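Local coordinates for protein ribonucleoside-diphosphate reductase (Pseudomonas aeruginosa, PDB 5IM3) that probably catalyses the reduction of ribonucleoside diphosphates to deoxyribonucleotides for DNA synthesis and binds dATP as an allosteric effector, at residues T376-D380 against N404-R410; I385-I389 against F429-V433. One frame throughout, in Å; residues are numbered along the deposited sequence.

Contact 1: residues T376-D380 against N404-R410; sequences TTVPD and NDWTPVR. With DTP (2'-deoxyadenosine 5'-triphosphate), chain G.
One carboxylate, that of D380, ties the two segments and the nucleotide together. D380 OD1 accepts from R410 N at 3.0 Å and from the ribose hydroxyl O3' of the bound dATP (DTP) at 2.7 Å, while D380 OD2 forms a salt bridge with R410, at 2.9 Å from both NE and NH2. R410 (chi1 p, chi3 p) carries on to the gamma-phosphate, NH2 lying 2.9 Å from DTP O3G, with a weak bond of 3.4 Å from NH1 to DTP O1G.

The segments begin as neighbouring parallel strands. T376 pairs with N404 (CA-CA 5.0 Å) and T377 with D405 (4.5 Å), in extended conformation. D405 bonds to the residues on either side of its partner T377: its N gives to T376 O and its O accepts from V378 N, each at 3.0 Å. Side chains repeat the register: T376 OG1 (p) donates to N404 OD1 at 2.7 Å and T377 OG1 (t) to D405 OD2 at 2.9 Å, an oxygen that H513 also engages. D405 OD1 takes T407 N at 3.0 Å in an Asx turn, and a type I turn follows from W406 to V409.

V378 (t) points across: CG2 sits over the W406 five-membered ring, 3.8 Å from its centroid, a CH-pi contact, and CG1 is 4.0 Å from V409 CG2. P408 CG lies 3.3 Å from V378 O.

Here two parallel strands, linked through helix 382-395 in a beta-alpha-beta crossover, run out at their C-terminal ends into the loops that hold dATP, consistent with the specificity site of class I reductases.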
ATOM      1  N   THR A 376      22.009 -23.171 -31.237  1.00 43.85           N
ATOM      2  CA  THR A 376      22.847 -24.253 -30.742  1.00 43.76           C
ATOM      3  C   THR A 376      22.081 -25.060 -29.706  1.00 44.14           C
ATOM      4  O   THR A 376      21.067 -24.619 -29.161  1.00 46.44           O
ATOM      5  CB  THR A 376      24.147 -23.738 -30.107  1.00 42.55           C
ATOM      6  OG1 THR A 376      23.853 -23.121 -28.846  1.00 40.00           O
ATOM      7  CG2 THR A 376      24.843 -22.730 -31.016  1.00 40.19           C
ATOM      8  N   THR A 377      22.592 -26.258 -29.439  1.00 44.89           N
ATOM      9  CA  THR A 377      22.102 -27.110 -28.364  1.00 47.39           C
ATOM     10  C   THR A 377      23.303 -27.564 -27.548  1.00 47.58           C
ATOM     11  O   THR A 377      24.329 -27.952 -28.117  1.00 46.66           O
ATOM     12  CB  THR A 377      21.314 -28.309 -28.912  1.00 47.46           C
ATOM     13  OG1 THR A 377      20.891 -29.142 -27.828  1.00 51.92           O
ATOM     14  CG2 THR A 377      22.153 -29.128 -29.886  1.00 48.37           C
ATOM     15  N   VAL A 378      23.187 -27.489 -26.231  1.00 44.28           N
ATOM     16  CA  VAL A 378      24.308 -27.716 -25.319  1.00 41.71           C
ATOM     17  C   VAL A 378      24.231 -29.148 -24.797  1.00 41.64           C
ATOM     18  O   VAL A 378      23.188 -29.538 -24.261  1.00 41.45           O
ATOM     19  CB  VAL A 378      24.302 -26.714 -24.152  1.00 39.03           C
ATOM     20  CG1 VAL A 378      25.583 -26.837 -23.342  1.00 42.69           C
ATOM     21  CG2 VAL A 378      24.142 -25.295 -24.665  1.00 39.19           C
ATOM     22  N   PRO A 379      25.286 -29.948 -24.934  1.00 43.04           N
ATOM     23  CA  PRO A 379      25.247 -31.319 -24.418  1.00 44.50           C
ATOM     24  C   PRO A 379      25.509 -31.383 -22.918  1.00 43.52           C
ATOM     25  O   PRO A 379      26.130 -30.500 -22.323  1.00 42.21           O
ATOM     26  CB  PRO A 379      26.365 -32.021 -25.199  1.00 45.70           C
ATOM     27  CG  PRO A 379      27.329 -30.940 -25.500  1.00 43.39           C
ATOM     28  CD  PRO A 379      26.512 -29.691 -25.709  1.00 42.25           C
ATOM     29  N   ASP A 380      25.023 -32.469 -22.312  1.00 47.03           N
ATOM     30  CA  ASP A 380      25.123 -32.670 -20.870  1.00 48.41           C
ATOM     31  C   ASP A 380      26.468 -33.271 -20.470  1.00 49.24           C
ATOM     32  O   ASP A 380      26.516 -34.259 -19.731  1.00 50.53           O
ATOM     33  CB  ASP A 380      23.981 -33.572 -20.385  1.00 50.06           C
ATOM     34  CG  ASP A 380      23.936 -33.708 -18.866  1.00 48.21           C
ATOM     35  OD1 ASP A 380      24.219 -32.714 -18.168  1.00 47.24           O
ATOM     36  OD2 ASP A 380      23.621 -34.814 -18.373  1.00 46.56           O
ATOM     37  N   ASN A 404      20.462 -20.520 -27.476  1.00 42.42           N
ATOM     38  CA  ASN A 404      21.092 -21.666 -26.824  1.00 40.86           C
ATOM     39  C   ASN A 404      20.027 -22.526 -26.161  1.00 41.03           C
ATOM     40  O   ASN A 404      19.277 -22.040 -25.306  1.00 39.70           O
ATOM     41  CB  ASN A 404      22.103 -21.229 -25.761  1.00 41.98           C
ATOM     42  CG  ASN A 404      23.394 -20.713 -26.336  1.00 44.00           C
ATOM     43  OD1 ASN A 404      23.653 -20.807 -27.538  1.00 46.86           O
ATOM     44  ND2 ASN A 404      24.229 -20.165 -25.462  1.00 43.91           N
ATOM     45  N   ASP A 405      19.991 -23.808 -26.520  1.00 40.13           N
ATOM     46  CA  ASP A 405      19.147 -24.789 -25.845  1.00 39.57           C
ATOM     47  C   ASP A 405      19.930 -25.409 -24.688  1.00 38.20           C
ATOM     48  O   ASP A 405      20.835 -26.222 -24.907  1.00 40.96           O
ATOM     49  CB  ASP A 405      18.687 -25.861 -26.827  1.00 41.16           C
ATOM     50  CG  ASP A 405      18.200 -27.117 -26.128  1.00 40.71           C
ATOM     51  OD1 ASP A 405      17.558 -26.994 -25.064  1.00 38.71           O
ATOM     52  OD2 ASP A 405      18.466 -28.227 -26.637  1.00 40.08           O
ATOM     53  N   TRP A 406      19.574 -25.040 -23.460  1.00 39.70           N
ATOM     54  CA  TRP A 406      20.249 -25.538 -22.269  1.00 36.49           C
ATOM     55  C   TRP A 406      19.493 -26.664 -21.580  1.00 38.78           C
ATOM     56  O   TRP A 406      19.953 -27.160 -20.547  1.00 41.16           O
ATOM     57  CB  TRP A 406      20.488 -24.383 -21.294  1.00 34.52           C
ATOM     58  CG  TRP A 406      21.683 -23.596 -21.691  1.00 36.41           C
ATOM     59  CD1 TRP A 406      21.730 -22.566 -22.588  1.00 36.44           C
ATOM     60  CD2 TRP A 406      23.027 -23.802 -21.246  1.00 38.03           C
ATOM     61  NE1 TRP A 406      23.019 -22.112 -22.718  1.00 35.41           N
ATOM     62  CE2 TRP A 406      23.835 -22.852 -21.905  1.00 39.49           C
ATOM     63  CE3 TRP A 406      23.626 -24.692 -20.352  1.00 38.98           C
ATOM     64  CZ2 TRP A 406      25.209 -22.769 -21.694  1.00 39.61           C
ATOM     65  CZ3 TRP A 406      24.989 -24.607 -20.145  1.00 39.36           C
ATOM     66  CH2 TRP A 406      25.765 -23.653 -20.811  1.00 36.81           C
ATOM     67  N   THR A 407      18.370 -27.098 -22.143  1.00 39.91           N
ATOM     68  CA  THR A 407      17.568 -28.142 -21.514  1.00 41.17           C
ATOM     69  C   THR A 407      18.338 -29.428 -21.229  1.00 41.43           C
ATOM     70  O   THR A 407      18.093 -30.032 -20.172  1.00 43.21           O
ATOM     71  CB  THR A 407      16.350 -28.431 -22.398  1.00 40.59           C
ATOM     72  OG1 THR A 407      15.511 -27.269 -22.440  1.00 43.15           O
ATOM     73  CG2 THR A 407      15.547 -29.617 -21.875  1.00 42.50           C
ATOM     74  N   PRO A 408      19.241 -29.909 -22.091  1.00 39.99           N
ATOM     75  CA  PRO A 408      19.869 -31.217 -21.825  1.00 40.78           C
ATOM     76  C   PRO A 408      20.737 -31.254 -20.577  1.00 41.61           C
ATOM     77  O   PRO A 408      21.023 -32.351 -20.079  1.00 45.15           O
ATOM     78  CB  PRO A 408      20.707 -31.474 -23.090  1.00 41.57           C
ATOM     79  CG  PRO A 408      20.113 -30.594 -24.140  1.00 42.05           C
ATOM     80  CD  PRO A 408      19.625 -29.377 -23.411  1.00 40.98           C
ATOM     81  N   VAL A 409      21.158 -30.107 -20.054  1.00 38.02           N
ATOM     82  CA  VAL A 409      22.126 -30.064 -18.961  1.00 41.04           C
ATOM     83  C   VAL A 409      21.416 -30.363 -17.644  1.00 39.93           C
ATOM     84  O   VAL A 409      20.400 -29.741 -17.318  1.00 40.06           O
ATOM     85  CB  VAL A 409      22.834 -28.699 -18.927  1.00 39.94           C
ATOM     86  CG1 VAL A 409      23.775 -28.595 -17.736  1.00 38.80           C
ATOM     87  CG2 VAL A 409      23.598 -28.476 -20.227  1.00 39.20           C
ATOM     88  N   ARG A 410      21.969 -31.301 -16.873  1.00 43.03           N
ATOM     89  CA  ARG A 410      21.288 -31.829 -15.695  1.00 42.72           C
ATOM     90  C   ARG A 410      21.146 -30.769 -14.606  1.00 42.62           C
ATOM     91  O   ARG A 410      21.964 -29.855 -14.476  1.00 41.74           O
ATOM     92  CB  ARG A 410      22.031 -33.049 -15.155  1.00 45.04           C
ATOM     93  CG  ARG A 410      23.451 -32.785 -14.692  1.00 45.16           C
ATOM     94  CD  ARG A 410      24.167 -34.091 -14.375  1.00 47.23           C
ATOM     95  NE  ARG A 410      24.305 -34.930 -15.562  1.00 47.72           N
ATOM     96  CZ  ARG A 410      25.021 -36.048 -15.620  1.00 53.04           C
ATOM     97  NH1 ARG A 410      25.675 -36.483 -14.550  1.00 57.67           N
ATOM     98  NH2 ARG A 410      25.086 -36.730 -16.753  1.00 55.18           N
TER
HETATM   99  PG  DTP G1005      28.205 -39.140 -16.707  1.00 74.43           P
HETATM  100  O1G DTP G1005      27.983 -38.842 -15.263  1.00 74.84           O
HETATM  101  O2G DTP G1005      27.833 -40.573 -17.091  1.00 79.11           O
HETATM  102  O3G DTP G1005      27.426 -38.194 -17.620  1.00 76.43           O
HETATM  103  PB  DTP G1005      30.413 -37.854 -18.040  1.00 67.18           P
HETATM  104  O1B DTP G1005      29.506 -37.528 -19.156  1.00 64.55           O
HETATM  105  O2B DTP G1005      31.756 -38.366 -18.561  1.00 65.17           O
HETATM  106  O3B DTP G1005      29.734 -38.959 -17.114  1.00 73.53           O
HETATM  107  PA  DTP G1005      30.511 -35.073 -17.574  1.00 52.63           P
HETATM  108  O1A DTP G1005      30.006 -35.176 -18.932  1.00 63.93           O
HETATM  109  O2A DTP G1005      31.857 -34.389 -17.622  1.00 56.14           O
HETATM  110  O3A DTP G1005      30.683 -36.583 -17.118  1.00 64.43           O
HETATM  111  O5' DTP G1005      29.501 -34.244 -16.692  1.00 51.75           O
HETATM  112  C5' DTP G1005      28.077 -34.473 -16.734  1.00 49.57           C
HETATM  113  C4' DTP G1005      27.356 -33.303 -16.112  1.00 45.92           C
HETATM  114  O4' DTP G1005      27.940 -33.010 -14.823  1.00 43.80           O
HETATM  115  C3' DTP G1005      27.392 -32.001 -16.915  1.00 44.76           C
HETATM  116  O3' DTP G1005      26.123 -31.349 -16.862  1.00 44.19           O
HETATM  117  C2' DTP G1005      28.455 -31.175 -16.202  1.00 44.47           C
HETATM  118  C1' DTP G1005      28.357 -31.656 -14.765  1.00 42.94           C
HETATM  119  N9  DTP G1005      29.617 -31.607 -14.037  1.00 42.39           N
HETATM  120  C8  DTP G1005      30.625 -32.530 -14.105  1.00 42.62           C
HETATM  121  N7  DTP G1005      31.683 -32.222 -13.394  1.00 43.86           N
HETATM  122  C5  DTP G1005      31.341 -31.013 -12.806  1.00 41.60           C
HETATM  123  C6  DTP G1005      32.028 -30.162 -11.921  1.00 43.60           C
HETATM  124  N6  DTP G1005      33.254 -30.410 -11.454  1.00 44.48           N
HETATM  125  N1  DTP G1005      31.398 -29.038 -11.516  1.00 43.84           N
HETATM  126  C2  DTP G1005      30.166 -28.792 -11.970  1.00 43.77           C
HETATM  127  N3  DTP G1005      29.421 -29.516 -12.809  1.00 44.46           N
HETATM  128  C4  DTP G1005      30.071 -30.623 -13.193  1.00 42.59           C

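Contact 2: residues I385-I389 against F429-V433; sequences IYGAI and FLKVV. With DTP (2'-deoxyadenosine 5'-triphosphate), chain G.
Both segments are helical, I385-I389 within helix 382-395 and F429-V433 within helix 427-440, and they run nearly the same way: the segment axes make 18° (signed crossing -18°) and approach to 10.7 Å. I385 is level with F429 (CA-CA 8.1 Å), and one turn on I389 is level with V433 (6.4 Å), so the backbones draw together toward their C-terminal ends.

I385, I389, F429 and V432 direct their CA-to-CB bonds across the gap. I385 (m, t) lays CG2 over a face of the F429 ring, 4.0 Å from F429 CD1 and 4.3 Å from the ring centroid, a CH-pi contact. The CA-to-CB bond of Y386 points sideways, and chi1 near -88° brings CE1 to 4.0 Å from F429 CE1 and OH to 3.7 Å from V432 CG2. A turn later I389 (m, m) sets CG2 at 4.0 Å from V432 CG1 and packs CD1 tightly, 3.3 Å, on V433 CG2.

At the N-terminal end the pair reaches the bound dATP: I385 CD1 is 3.7 Å from DTP O3', and F429 CZ is 3.7 Å from DTP N3, which lies at the ring edge. Y386 OH is hydrogen-bonded to T436 OG1 of the second subunit, and these helices pack against that subunit, consistent with the helix bundle at the dimer interface of class I reductases. Between the segments themselves cohesion is entirely apolar, so side-chain fit sets how the helices sit and where I385 and F429 meet the nucleotide.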
ATOM      1  N   ILE A 385      29.778 -28.645 -22.749  1.00 44.91           N
ATOM      2  CA  ILE A 385      29.299 -27.373 -22.218  1.00 39.60           C
ATOM      3  C   ILE A 385      30.283 -26.265 -22.563  1.00 38.77           C
ATOM      4  O   ILE A 385      29.901 -25.209 -23.084  1.00 39.29           O
ATOM      5  CB  ILE A 385      29.067 -27.478 -20.700  1.00 40.96           C
ATOM      6  CG1 ILE A 385      27.766 -28.239 -20.426  1.00 41.19           C
ATOM      7  CG2 ILE A 385      29.022 -26.093 -20.050  1.00 36.78           C
ATOM      8  CD1 ILE A 385      27.650 -28.770 -19.017  1.00 40.49           C
ATOM      9  N   TYR A 386      31.570 -26.493 -22.296  1.00 41.85           N
ATOM     10  CA  TYR A 386      32.568 -25.469 -22.569  1.00 44.86           C
ATOM     11  C   TYR A 386      32.958 -25.409 -24.041  1.00 44.18           C
ATOM     12  O   TYR A 386      33.536 -24.405 -24.475  1.00 39.45           O
ATOM     13  CB  TYR A 386      33.789 -25.683 -21.668  1.00 41.87           C
ATOM     14  CG  TYR A 386      33.578 -24.961 -20.360  1.00 46.73           C
ATOM     15  CD1 TYR A 386      32.856 -25.546 -19.329  1.00 45.25           C
ATOM     16  CD2 TYR A 386      34.034 -23.661 -20.184  1.00 47.40           C
ATOM     17  CE1 TYR A 386      32.627 -24.870 -18.144  1.00 49.40           C
ATOM     18  CE2 TYR A 386      33.811 -22.978 -19.008  1.00 47.89           C
ATOM     19  CZ  TYR A 386      33.102 -23.583 -17.991  1.00 49.52           C
ATOM     20  OH  TYR A 386      32.883 -22.899 -16.821  1.00 48.61           O
ATOM     21  N   GLY A 387      32.640 -26.443 -24.820  1.00 39.39           N
ATOM     22  CA  GLY A 387      32.677 -26.302 -26.262  1.00 40.13           C
ATOM     23  C   GLY A 387      31.576 -25.392 -26.770  1.00 41.99           C
ATOM     24  O   GLY A 387      31.772 -24.661 -27.743  1.00 37.55           O
ATOM     25  N   ALA A 388      30.416 -25.407 -26.104  1.00 41.62           N
ATOM     26  CA  ALA A 388      29.321 -24.518 -26.475  1.00 40.58           C
ATOM     27  C   ALA A 388      29.611 -23.081 -26.058  1.00 43.00           C
ATOM     28  O   ALA A 388      29.255 -22.135 -26.774  1.00 39.22           O
ATOM     29  CB  ALA A 388      28.017 -25.007 -25.844  1.00 39.04           C
ATOM     30  N   ILE A 389      30.248 -22.897 -24.898  1.00 45.14           N
ATOM     31  CA  ILE A 389      30.705 -21.562 -24.519  1.00 44.51           C
ATOM     32  C   ILE A 389      31.697 -21.046 -25.547  1.00 41.81           C
ATOM     33  O   ILE A 389      31.669 -19.870 -25.927  1.00 41.02           O
ATOM     34  CB  ILE A 389      31.328 -21.577 -23.111  1.00 45.19           C
ATOM     35  CG1 ILE A 389      30.359 -22.160 -22.083  1.00 48.93           C
ATOM     36  CG2 ILE A 389      31.750 -20.169 -22.706  1.00 44.85           C
ATOM     37  CD1 ILE A 389      29.081 -21.396 -21.952  1.00 51.15           C
ATOM     38  N   PHE A 429      26.502 -22.273 -15.026  1.00 39.40           N
ATOM     39  CA  PHE A 429      27.010 -22.232 -16.389  1.00 35.91           C
ATOM     40  C   PHE A 429      26.426 -21.058 -17.174  1.00 37.70           C
ATOM     41  O   PHE A 429      27.125 -20.416 -17.959  1.00 34.50           O
ATOM     42  CB  PHE A 429      26.725 -23.560 -17.077  1.00 35.40           C
ATOM     43  CG  PHE A 429      27.451 -24.718 -16.455  1.00 38.19           C
ATOM     44  CD1 PHE A 429      28.824 -24.704 -16.355  1.00 37.49           C
ATOM     45  CD2 PHE A 429      26.765 -25.808 -15.960  1.00 39.54           C
ATOM     46  CE1 PHE A 429      29.504 -25.751 -15.781  1.00 40.25           C
ATOM     47  CE2 PHE A 429      27.441 -26.864 -15.382  1.00 39.58           C
ATOM     48  CZ  PHE A 429      28.811 -26.836 -15.294  1.00 41.20           C
ATOM     49  N   LEU A 430      25.143 -20.755 -16.966  1.00 40.88           N
ATOM     50  CA  LEU A 430      24.570 -19.590 -17.631  1.00 41.21           C
ATOM     51  C   LEU A 430      25.274 -18.314 -17.213  1.00 43.95           C
ATOM     52  O   LEU A 430      25.360 -17.366 -17.994  1.00 51.11           O
ATOM     53  CB  LEU A 430      23.075 -19.492 -17.338  1.00 39.36           C
ATOM     54  CG  LEU A 430      22.263 -20.621 -17.963  1.00 39.22           C
ATOM     55  CD1 LEU A 430      20.807 -20.519 -17.535  1.00 41.97           C
ATOM     56  CD2 LEU A 430      22.380 -20.587 -19.480  1.00 39.84           C
ATOM     57  N   LYS A 431      25.807 -18.283 -15.993  1.00 43.75           N
ATOM     58  CA  LYS A 431      26.602 -17.140 -15.575  1.00 45.93           C
ATOM     59  C   LYS A 431      27.860 -17.005 -16.424  1.00 43.53           C
ATOM     60  O   LYS A 431      28.299 -15.894 -16.725  1.00 43.33           O
ATOM     61  CB  LYS A 431      26.959 -17.267 -14.096  1.00 50.11           C
ATOM     62  CG  LYS A 431      27.887 -16.170 -13.602  1.00 55.28           C
ATOM     63  CD  LYS A 431      27.156 -14.839 -13.489  1.00 59.60           C
ATOM     64  CE  LYS A 431      26.246 -14.827 -12.274  1.00 58.60           C
ATOM     65  NZ  LYS A 431      25.771 -13.456 -11.978  1.00 60.99           N
ATOM     66  N   VAL A 432      28.466 -18.136 -16.795  1.00 41.12           N
ATOM     67  CA  VAL A 432      29.612 -18.095 -17.698  1.00 40.70           C
ATOM     68  C   VAL A 432      29.186 -17.567 -19.066  1.00 40.71           C
ATOM     69  O   VAL A 432      29.886 -16.765 -19.682  1.00 41.79           O
ATOM     70  CB  VAL A 432      30.257 -19.487 -17.806  1.00 39.70           C
ATOM     71  CG1 VAL A 432      31.443 -19.460 -18.762  1.00 39.86           C
ATOM     72  CG2 VAL A 432      30.693 -19.982 -16.419  1.00 44.37           C
ATOM     73  N   VAL A 433      28.031 -18.016 -19.560  1.00 40.19           N
ATOM     74  CA  VAL A 433      27.483 -17.482 -20.807  1.00 41.56           C
ATOM     75  C   VAL A 433      27.304 -15.977 -20.690  1.00 40.23           C
ATOM     76  O   VAL A 433      27.729 -15.206 -21.555  1.00 36.58           O
ATOM     77  CB  VAL A 433      26.151 -18.176 -21.145  1.00 40.61           C
ATOM     78  CG1 VAL A 433      25.473 -17.486 -22.325  1.00 39.76           C
ATOM     79  CG2 VAL A 433      26.372 -19.649 -21.427  1.00 41.17           C
TER
HETATM   80  PG  DTP G1005      28.205 -39.140 -16.707  1.00 74.43           P
HETATM   81  O1G DTP G1005      27.983 -38.842 -15.263  1.00 74.84           O
HETATM   82  O2G DTP G1005      27.833 -40.573 -17.091  1.00 79.11           O
HETATM   83  O3G DTP G1005      27.426 -38.194 -17.620  1.00 76.43           O
HETATM   84  PB  DTP G1005      30.413 -37.854 -18.040  1.00 67.18           P
HETATM   85  O1B DTP G1005      29.506 -37.528 -19.156  1.00 64.55           O
HETATM   86  O2B DTP G1005      31.756 -38.366 -18.561  1.00 65.17           O
HETATM   87  O3B DTP G1005      29.734 -38.959 -17.114  1.00 73.53           O
HETATM   88  PA  DTP G1005      30.511 -35.073 -17.574  1.00 52.63           P
HETATM   89  O1A DTP G1005      30.006 -35.176 -18.932  1.00 63.93           O
HETATM   90  O2A DTP G1005      31.857 -34.389 -17.622  1.00 56.14           O
HETATM   91  O3A DTP G1005      30.683 -36.583 -17.118  1.00 64.43           O
HETATM   92  O5' DTP G1005      29.501 -34.244 -16.692  1.00 51.75           O
HETATM   93  C5' DTP G1005      28.077 -34.473 -16.734  1.00 49.57           C
HETATM   94  C4' DTP G1005      27.356 -33.303 -16.112  1.00 45.92           C
HETATM   95  O4' DTP G1005      27.940 -33.010 -14.823  1.00 43.80           O
HETATM   96  C3' DTP G1005      27.392 -32.001 -16.915  1.00 44.76           C
HETATM   97  O3' DTP G1005      26.123 -31.349 -16.862  1.00 44.19           O
HETATM   98  C2' DTP G1005      28.455 -31.175 -16.202  1.00 44.47           C
HETATM   99  C1' DTP G1005      28.357 -31.656 -14.765  1.00 42.94           C
HETATM  100  N9  DTP G1005      29.617 -31.607 -14.037  1.00 42.39           N
HETATM  101  C8  DTP G1005      30.625 -32.530 -14.105  1.00 42.62           C
HETATM  102  N7  DTP G1005      31.683 -32.222 -13.394  1.00 43.86           N
HETATM  103  C5  DTP G1005      31.341 -31.013 -12.806  1.00 41.60           C
HETATM  104  C6  DTP G1005      32.028 -30.162 -11.921  1.00 43.60           C
HETATM  105  N6  DTP G1005      33.254 -30.410 -11.454  1.00 44.48           N
HETATM  106  N1  DTP G1005      31.398 -29.038 -11.516  1.00 43.84           N
HETATM  107  C2  DTP G1005      30.166 -28.792 -11.970  1.00 43.77           C
HETATM  108  N3  DTP G1005      29.421 -29.516 -12.809  1.00 44.46           N
HETATM  109  C4  DTP G1005      30.071 -30.623 -13.193  1.00 42.59           C

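Overall arrangement
The two contacts, with centres 10 Å apart, both contribute to one nucleotide site. Their segments alternate along the chain: 376-380 runs into the helix of 385-389, which leads back to 404-410, and 429-433 comes last. W406 of contact 1 joins them, with CZ2 3.3 Å from V433 CG2, CE2 3.6 Å from L430 CD2 and CZ3 3.7 Å from F429 CB; P379 O also lies 3.4 Å from I385 CG1. Contact 1 supplies dATP with polar partners for its ribose and gamma-phosphate, contact 2 with apolar surface beside ribose and base. K397 and V440 of the second subunit add hydrogen bonds, placing the effector across the dimer interface.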